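Mitochondrial dynamics protein MID49 (Mus musculus, PDB 4WOY) recruits the fission mediator dynamin-related protein 1 to the mitochondrial outer membrane, regulates its GTPase activity and is required for mitochondrial fission. Local coordinates at residues L253-V256 and V257-L260; F276-A279 and L280-L283; S140-W143 and P144-G147. The protein carries 1 engineered substitution. All coordinates share one frame; numbering follows the deposited sequence.

Contact 1 (L253-V256 and V257-L260)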
# COMPACT_ATOMS: atom_id res chain seq x y z
N LEU A 253 -7.11 -3.15 8.14
CA LEU A 253 -6.86 -3.09 9.57
C LEU A 253 -6.44 -1.67 9.97
O LEU A 253 -6.62 -1.26 11.12
CB LEU A 253 -5.79 -4.14 9.96
CG LEU A 253 -6.19 -5.58 9.60
CD1 LEU A 253 -4.98 -6.51 9.49
CD2 LEU A 253 -7.21 -6.13 10.60
N THR A 254 -5.91 -0.92 9.01
CA THR A 254 -5.64 0.49 9.23
C THR A 254 -6.91 1.22 9.64
O THR A 254 -6.91 2.07 10.55
CB THR A 254 -5.07 1.14 7.96
OG1 THR A 254 -3.77 0.60 7.70
CG2 THR A 254 -5.02 2.69 8.08
N GLN A 255 -7.99 0.89 8.95
CA GLN A 255 -9.28 1.51 9.19
C GLN A 255 -9.73 1.24 10.62
O GLN A 255 -10.31 2.10 11.28
CB GLN A 255 -10.30 0.99 8.17
CG GLN A 255 -10.39 1.76 6.87
CD GLN A 255 -9.15 2.55 6.51
OE1 GLN A 255 -9.01 3.70 6.91
NE2 GLN A 255 -8.27 1.96 5.73
N VAL A 256 -9.47 0.01 11.07
CA VAL A 256 -9.82 -0.41 12.41
C VAL A 256 -9.06 0.41 13.42
O VAL A 256 -9.64 0.88 14.38
CB VAL A 256 -9.51 -1.88 12.68
CG1 VAL A 256 -9.87 -2.20 14.12
CG2 VAL A 256 -10.29 -2.78 11.71
N VAL A 257 -7.76 0.56 13.21
CA VAL A 257 -6.93 1.29 14.17
C VAL A 257 -7.17 2.81 14.12
O VAL A 257 -7.10 3.49 15.14
CB VAL A 257 -5.43 0.99 13.96
CG1 VAL A 257 -4.55 1.87 14.90
CG2 VAL A 257 -5.19 -0.50 14.22
N LEU A 258 -7.49 3.34 12.94
CA LEU A 258 -7.88 4.74 12.87
C LEU A 258 -9.17 4.99 13.65
O LEU A 258 -9.30 6.00 14.32
CB LEU A 258 -8.03 5.20 11.42
CG LEU A 258 -6.67 5.47 10.75
CD1 LEU A 258 -6.80 5.70 9.26
CD2 LEU A 258 -5.97 6.66 11.41
N HIS A 259 -10.11 4.06 13.58
CA HIS A 259 -11.37 4.21 14.29
C HIS A 259 -11.18 4.21 15.80
O HIS A 259 -11.67 5.10 16.49
CB HIS A 259 -12.33 3.09 13.89
CG HIS A 259 -13.68 3.19 14.53
ND1 HIS A 259 -14.01 2.53 15.69
CD2 HIS A 259 -14.78 3.89 14.17
CE1 HIS A 259 -15.26 2.81 16.02
NE2 HIS A 259 -15.75 3.63 15.11
N LEU A 260 -10.46 3.22 16.32
CA LEU A 260 -10.19 3.16 17.76
C LEU A 260 -9.20 4.24 18.12
O LEU A 260 -9.39 4.96 19.11
CB LEU A 260 -9.62 1.79 18.16
CG LEU A 260 -10.31 0.50 17.73
CD1 LEU A 260 -9.67 -0.70 18.39
CD2 LEU A 260 -11.77 0.56 18.06
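T254 and L258, one helical turn apart, lie alongside each other and point the same way, with the methyl CG2 of T254 3.7 Å from CD1 of L258. The threonine methyl stands anti to its own N (OG1 chi1 -67°), and this rotation also leaves OG1 to bond back to the carbonyl of W250, one turn earlier. Q255 also lies alongside L258, pointing the same way; its chain bends at chi2 (23°), bringing OE1 to 3.8 Å from CD1 of L258 while that oxygen is hydrogen-bonded to the backbone N of H295. V257 sets its branch CG2 3.5 Å from the carbonyl oxygen O of L253. The backbone bonds run regularly, among them L258 N to T254 O (2.8 Å) and L260 N to V256 O (3.1 Å). T254, V257 and L258 reach helix 210-224, whereas L253, V256 and L260 meet helix 272-288. The arrangement is that of a buried alpha-helix whose backbone bonds run i to i+4, with T254 and Q255 both beside L258, here helix 250-261 packed within the Mab-21 HhH/H2TH-like helical region.

Contact 2 (F276-A279 and L280-L283)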
# COMPACT_ATOMS: atom_id res chain seq x y z
N PHE A 276 -6.40 -4.38 21.36
CA PHE A 276 -6.41 -5.51 20.46
C PHE A 276 -7.77 -6.20 20.45
O PHE A 276 -8.32 -6.45 19.38
CB PHE A 276 -5.32 -6.51 20.85
CG PHE A 276 -5.29 -7.75 20.01
CD1 PHE A 276 -4.53 -7.80 18.85
CD2 PHE A 276 -5.98 -8.88 20.38
CE1 PHE A 276 -4.49 -8.95 18.08
CE2 PHE A 276 -5.95 -10.03 19.61
CZ PHE A 276 -5.21 -10.07 18.47
N LEU A 277 -8.33 -6.46 21.63
CA LEU A 277 -9.60 -7.17 21.68
C LEU A 277 -10.69 -6.26 21.12
O LEU A 277 -11.53 -6.69 20.32
CB LEU A 277 -9.94 -7.60 23.11
CG LEU A 277 -8.95 -8.59 23.73
CD1 LEU A 277 -9.30 -8.99 25.17
CD2 LEU A 277 -8.73 -9.81 22.86
N GLN A 278 -10.63 -4.98 21.48
CA GLN A 278 -11.54 -3.99 20.93
C GLN A 278 -11.52 -3.93 19.40
O GLN A 278 -12.56 -3.72 18.78
CB GLN A 278 -11.21 -2.61 21.48
CG GLN A 278 -12.38 -1.68 21.46
CD GLN A 278 -12.00 -0.28 21.82
OE1 GLN A 278 -10.93 -0.05 22.39
NE2 GLN A 278 -12.88 0.68 21.51
N ALA A 279 -10.34 -4.08 18.80
CA ALA A 279 -10.21 -4.17 17.34
C ALA A 279 -10.92 -5.39 16.76
O ALA A 279 -11.60 -5.29 15.75
CB ALA A 279 -8.76 -4.21 16.94
N LEU A 280 -10.76 -6.54 17.39
CA LEU A 280 -11.42 -7.74 16.90
C LEU A 280 -12.92 -7.53 16.99
O LEU A 280 -13.68 -7.99 16.13
CB LEU A 280 -11.01 -8.98 17.69
CG LEU A 280 -9.56 -9.45 17.67
CD1 LEU A 280 -9.51 -10.90 18.12
CD2 LEU A 280 -8.89 -9.27 16.33
N GLU A 281 -13.35 -6.87 18.06
CA GLU A 281 -14.75 -6.59 18.28
C GLU A 281 -15.31 -5.73 17.18
O GLU A 281 -16.41 -5.98 16.67
CB GLU A 281 -14.94 -5.89 19.62
CG GLU A 281 -15.15 -6.84 20.78
CD GLU A 281 -15.20 -6.14 22.13
OE1 GLU A 281 -15.32 -4.88 22.16
OE2 GLU A 281 -15.13 -6.85 23.15
N PHE A 282 -14.55 -4.70 16.83
CA PHE A 282 -14.97 -3.77 15.82
C PHE A 282 -15.03 -4.49 14.47
O PHE A 282 -15.98 -4.30 13.70
CB PHE A 282 -14.02 -2.57 15.77
CG PHE A 282 -14.40 -1.56 14.74
CD1 PHE A 282 -15.43 -0.67 14.98
CD2 PHE A 282 -13.75 -1.51 13.51
CE1 PHE A 282 -15.81 0.24 14.03
CE2 PHE A 282 -14.13 -0.59 12.56
CZ PHE A 282 -15.16 0.28 12.82
N LEU A 283 -14.04 -5.34 14.22
CA LEU A 283 -14.00 -6.09 12.97
C LEU A 283 -15.23 -6.97 12.83
O LEU A 283 -15.92 -6.93 11.80
CB LEU A 283 -12.72 -6.93 12.90
CG LEU A 283 -11.53 -6.30 12.20
CD1 LEU A 283 -10.24 -7.02 12.57
CD2 LEU A 283 -11.72 -6.37 10.72
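F276 and L280 meet through one apolar touch and one backbone bond, a pairing that illustrates how a helix satisfies its main chain while its side chains do separate work. The amide N of L280 donates to O of F276 at 3.1 Å, and the next three residues repeat the pattern: E281 N reaches L277 O at 2.9 Å, F282 N reaches Q278 O at 3.0 Å and L283 N reaches A279 O at 2.9 Å. Each of these four carbonyls therefore has an amide four residues on, and the four bonds are of similar length. Further along, the carbonyl of F282 accepts from the hydroxyl of S286, a side-chain bond back onto the helix.

This is the regular i to i+4 bonding of an alpha-helix, helix 272-288, in the Mab-21 HhH/H2TH-like part of the chain. Its apolar side is turned to other helices: F276 lies against L231, L235 and I238 of helix 228-241, while A279 and L283 touch V256 of helix 250-261. At the other end of the same residues, F276 also touches L6 and L277 touches F2, both of helix 2-14.

With CG of F276 anti to its N (chi1 177°), the ring swings along the helix toward the next turn, where CE2 comes 4.0 Å from CD1 of L280, an oblique approach. On the more exposed side, E281 runs extended beyond CG, and its CB lies 3.3 Å from O of Q278, the same carbonyl oxygen that accepts from the amide of F282. The aromatic ring of F282 stacks with H259 of helix 250-261.

Contact 3 (S140-W143 and P144-G147)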
# COMPACT_ATOMS: atom_id res chain seq x y z
N SER A 140 13.15 -5.25 -20.94
CA SER A 140 14.10 -4.19 -21.26
C SER A 140 15.06 -3.77 -20.13
O SER A 140 15.99 -3.00 -20.37
CB SER A 140 13.30 -2.97 -21.76
OG SER A 140 14.10 -1.80 -21.86
N VAL A 141 14.83 -4.23 -18.90
CA VAL A 141 15.75 -3.94 -17.79
C VAL A 141 16.69 -5.13 -17.54
O VAL A 141 16.25 -6.29 -17.50
CB VAL A 141 15.02 -3.62 -16.47
CG1 VAL A 141 16.01 -3.60 -15.30
CG2 VAL A 141 14.24 -2.30 -16.57
N ASN A 142 17.97 -4.83 -17.38
CA ASN A 142 19.01 -5.85 -17.19
C ASN A 142 19.04 -6.40 -15.77
O ASN A 142 19.93 -6.08 -14.98
CB ASN A 142 20.37 -5.28 -17.58
CG ASN A 142 21.36 -6.35 -17.98
OD1 ASN A 142 21.22 -7.51 -17.61
ND2 ASN A 142 22.36 -5.95 -18.75
N TRP A 143 18.03 -7.20 -15.42
CA TRP A 143 17.93 -7.80 -14.09
C TRP A 143 19.03 -8.80 -13.73
O TRP A 143 19.42 -8.87 -12.57
CB TRP A 143 16.57 -8.48 -13.93
CG TRP A 143 15.44 -7.48 -13.94
CD1 TRP A 143 14.39 -7.42 -14.81
CD2 TRP A 143 15.28 -6.36 -13.05
NE1 TRP A 143 13.57 -6.36 -14.51
CE2 TRP A 143 14.10 -5.69 -13.43
CE3 TRP A 143 16.02 -5.87 -11.97
CZ2 TRP A 143 13.65 -4.55 -12.78
CZ3 TRP A 143 15.56 -4.74 -11.31
CH2 TRP A 143 14.39 -4.09 -11.72
N PRO A 144 19.53 -9.57 -14.71
CA PRO A 144 20.63 -10.45 -14.29
C PRO A 144 21.85 -9.68 -13.80
O PRO A 144 22.44 -10.05 -12.79
CB PRO A 144 20.95 -11.23 -15.57
CG PRO A 144 20.32 -10.46 -16.69
CD PRO A 144 19.10 -9.86 -16.10
N ALA A 145 22.21 -8.60 -14.50
CA ALA A 145 23.38 -7.82 -14.14
C ALA A 145 23.21 -7.10 -12.81
O ALA A 145 24.13 -7.08 -12.00
CB ALA A 145 23.70 -6.82 -15.23
N ILE A 146 22.04 -6.49 -12.62
CA ILE A 146 21.75 -5.76 -11.38
C ILE A 146 21.83 -6.72 -10.21
O ILE A 146 22.41 -6.41 -9.16
CB ILE A 146 20.36 -5.10 -11.43
CG1 ILE A 146 20.35 -3.96 -12.44
CG2 ILE A 146 19.97 -4.56 -10.06
CD1 ILE A 146 18.96 -3.57 -12.94
N GLY A 147 21.29 -7.91 -10.40
CA GLY A 147 21.34 -8.94 -9.38
C GLY A 147 22.77 -9.36 -9.07
O GLY A 147 23.14 -9.56 -7.92
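N142 meets A145 and P144 at the start of helix 143-150, where it holds the N-cap position. Its OD1 accepts a weak, long bond from A145 N at 3.4 Å and also lies 3.2 Å from CG of P144; the N142 and P144 side chains cross at about a right angle. The torsion that places CG anti to the backbone N (chi1 -156°) turns the amide towards the first turn of the helix. The main chain of the same residue adds a firmer grip: I146 N donates to N142 O at 3.2 Å, and G147 N continues the series to W143 O at 3.0 Å. N142 is itself the centre of an inverse gamma turn, closed by W143 N on V141 O, immediately before the helix. Next to the cap, V141, W143 and I146 form an apolar cluster. CG1 of V141 sits over the centre of the W143 ring, 3.4 Å above its plane, and meets CD1 of I146 at 3.8 Å. W143 and I146 lie side by side, pointing the same way, with I146 CD1 3.9 Å from W143 CE3. The indole NE1 bonds to the carbonyl of L137 in helix 126-139. Outward, W143 and I146 rest on strand 153-156, while V141 and I146 touch helix 18-42.

How the contacts relate
Contact 3 comes first along the chain, in the MID51-like nucleotidyltransferase-related region, at the junction between helices 126-139 and 143-150. Contacts 1 and 2 follow in that order, on the successive helices 250-261 and 272-288 of the Mab-21 HhH/H2TH-like region. Their centres are 10 Å apart and they touch directly: L260 CD1 lies 3.5 Å from A279 N, so the two helices pack against each other. Contact 3 lies across the chain's centre from both, with centres about 40 Å from contact 1 and about 45 Å from contact 2. The three thus sample both regions of the portion of this Drp1 receptor predicted to be cytoplasmic.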